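Local coordinates for endo-beta-1,2-glucanase (PDB 6IMV), which hydrolyses the beta-1,2-glucosidic linkages within beta-1,2-glucans, acting as an endo-type glycoside hydrolase, at residues A206-Y211 and L228-P233. Numbering follows the deposited sequence.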
loop_
_atom_site.group_PDB
_atom_site.type_symbol
_atom_site.label_atom_id
_atom_site.label_comp_id
_atom_site.label_asym_id
_atom_site.label_seq_id
_atom_site.Cartn_x
_atom_site.Cartn_y
_atom_site.Cartn_z
ATOM N N ALA A 206 22.224 2.289 -2.415
ATOM C CA ALA A 206 21.319 1.146 -2.144
ATOM C C ALA A 206 22.093 -0.140 -1.816
ATOM O O ALA A 206 21.817 -0.783 -0.813
ATOM C CB ALA A 206 20.393 0.923 -3.311
ATOM N N ALA A 207 23.036 -0.530 -2.685
ATOM C CA ALA A 207 23.791 -1.768 -2.506
ATOM C C ALA A 207 24.639 -1.696 -1.218
ATOM O O ALA A 207 24.672 -2.645 -0.421
ATOM C CB ALA A 207 24.637 -2.032 -3.734
ATOM N N HIS A 208 25.331 -0.568 -1.010
ATOM C CA HIS A 208 26.221 -0.395 0.152
ATOM C C HIS A 208 25.419 -0.533 1.454
ATOM O O HIS A 208 25.897 -1.115 2.414
ATOM C CB HIS A 208 26.975 0.943 0.073
ATOM C CG HIS A 208 28.045 1.085 1.107
ATOM N ND1 HIS A 208 29.171 0.280 1.122
ATOM C CD2 HIS A 208 28.155 1.910 2.171
ATOM C CE1 HIS A 208 29.927 0.606 2.155
ATOM N NE2 HIS A 208 29.329 1.611 2.806
ATOM N N ILE A 209 24.185 -0.020 1.465
ATOM C CA ILE A 209 23.379 -0.023 2.671
ATOM C C ILE A 209 22.638 -1.364 2.825
ATOM O O ILE A 209 22.538 -1.858 3.935
ATOM C CB ILE A 209 22.448 1.213 2.710
ATOM C CG1 ILE A 209 23.265 2.500 2.870
ATOM C CG2 ILE A 209 21.385 1.095 3.792
ATOM C CD1 ILE A 209 22.471 3.785 2.774
ATOM N N PHE A 210 22.118 -1.955 1.740
ATOM C CA PHE A 210 21.146 -3.076 1.895
ATOM C C PHE A 210 21.634 -4.422 1.343
ATOM O O PHE A 210 21.033 -5.446 1.671
ATOM C CB PHE A 210 19.808 -2.739 1.234
ATOM C CG PHE A 210 19.019 -1.671 1.941
ATOM C CD1 PHE A 210 18.230 -1.984 3.038
ATOM C CD2 PHE A 210 19.040 -0.359 1.492
ATOM C CE1 PHE A 210 17.494 -1.000 3.681
ATOM C CE2 PHE A 210 18.296 0.622 2.128
ATOM C CZ PHE A 210 17.524 0.300 3.221
ATOM N N TYR A 211 22.660 -4.451 0.487
ATOM C CA TYR A 211 23.051 -5.723 -0.141
ATOM C C TYR A 211 24.212 -6.358 0.632
ATOM O O TYR A 211 25.318 -5.851 0.597
ATOM C CB TYR A 211 23.387 -5.541 -1.626
ATOM C CG TYR A 211 23.655 -6.844 -2.334
ATOM C CD1 TYR A 211 22.734 -7.876 -2.265
ATOM C CD2 TYR A 211 24.832 -7.076 -3.031
ATOM C CE1 TYR A 211 22.960 -9.100 -2.870
ATOM C CE2 TYR A 211 25.072 -8.295 -3.650
ATOM C CZ TYR A 211 24.132 -9.312 -3.568
ATOM O OH TYR A 211 24.319 -10.533 -4.147
ATOM N N LEU A 228 26.664 10.237 10.673
ATOM C CA LEU A 228 27.860 10.135 9.816
ATOM C C LEU A 228 27.444 9.932 8.363
ATOM O O LEU A 228 26.556 9.125 8.092
ATOM C CB LEU A 228 28.737 8.964 10.269
ATOM C CG LEU A 228 29.254 9.015 11.706
ATOM C CD1 LEU A 228 30.101 7.786 12.005
ATOM C CD2 LEU A 228 30.055 10.285 11.957
ATOM N N PRO A 229 28.074 10.646 7.395
ATOM C CA PRO A 229 27.909 10.349 5.972
ATOM C C PRO A 229 28.058 8.857 5.651
ATOM O O PRO A 229 28.697 8.113 6.422
ATOM C CB PRO A 229 29.032 11.160 5.306
ATOM C CG PRO A 229 29.227 12.352 6.220
ATOM C CD PRO A 229 28.939 11.822 7.615
ATOM N N VAL A 230 27.490 8.444 4.506
ATOM C CA VAL A 230 27.411 7.050 4.119
ATOM C C VAL A 230 28.827 6.463 4.058
ATOM O O VAL A 230 29.044 5.318 4.464
ATOM C CB VAL A 230 26.679 6.851 2.773
ATOM C CG1 VAL A 230 26.748 5.402 2.313
ATOM C CG2 VAL A 230 25.230 7.309 2.828
ATOM N N TYR A 231 29.783 7.255 3.556
ATOM C CA TYR A 231 31.158 6.772 3.343
ATOM C C TYR A 231 32.134 7.433 4.327
ATOM O O TYR A 231 33.338 7.477 4.077
ATOM C CB TYR A 231 31.551 6.954 1.872
ATOM C CG TYR A 231 30.678 6.165 0.929
ATOM C CD1 TYR A 231 30.808 4.790 0.829
ATOM C CD2 TYR A 231 29.686 6.777 0.169
ATOM C CE1 TYR A 231 29.992 4.043 -0.005
ATOM C CE2 TYR A 231 28.866 6.043 -0.676
ATOM C CZ TYR A 231 29.021 4.671 -0.762
ATOM O OH TYR A 231 28.219 3.928 -1.585
ATOM N N HIS A 232 31.639 7.911 5.473
ATOM C CA HIS A 232 32.538 8.309 6.551
ATOM C C HIS A 232 33.377 7.092 6.935
ATOM O O HIS A 232 32.866 5.967 6.939
ATOM C CB HIS A 232 31.762 8.882 7.734
ATOM C CG HIS A 232 32.627 9.502 8.778
ATOM N ND1 HIS A 232 33.282 8.752 9.741
ATOM C CD2 HIS A 232 32.917 10.794 9.044
ATOM C CE1 HIS A 232 33.944 9.556 10.553
ATOM N NE2 HIS A 232 33.739 10.817 10.146
ATOM N N PRO A 233 34.690 7.259 7.220
ATOM C CA PRO A 233 35.567 6.116 7.494
ATOM C C PRO A 233 35.106 5.191 8.630
ATOM O O PRO A 233 35.500 4.035 8.652
ATOM C CB PRO A 233 36.917 6.763 7.865
ATOM C CG PRO A 233 36.888 8.114 7.161
ATOM C CD PRO A 233 35.430 8.537 7.205
HETATM O O HOH W 1 30.279 3.197 4.957
#
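His208 NE2 is hydrogen-bonded to an ordered water at 2.8 Å, in the plane of the imidazole. The oxygen of this water also lies close to Val230 O, at a spacing of 2.5 Å, short enough to leave the details of that bond doubtful. The same imidazole receives Tyr231 on one face: Tyr231 CE1 stands 3.5 Å above the plane, over the ring centre, and 3.6 Å from His208 CD2. With centroids 4.8 Å apart, the rings meet obliquely, planes at 35°, with the CE1 corner of the phenol over the imidazole. His208 has CG anti to its backbone N (chi1 -171°), which carries the ring off the last turn of helix 186-210 toward the loop. Tyr231 runs past it in the reverse direction, bringing its OH to 3.6 Å from His208 CB; that hydroxyl also makes a weak hydrogen bond to Thr204 O. Val230 CG1 comes to His208 CD2 obliquely, at 3.8 Å, and Ile209 CD1 approaches Val230 CG2 more loosely; Ile209 and Val230 also touch Tyr237 of strand 237-239. Pro229 to His232 form a type I turn between strands 220-223 and 237-239, and the contact joins the C-terminal end of helix 186-210 to this turn. Its direct contacts are aromatic and aliphatic, consistent with an imidazole held by packing on one face and by a water at its edge.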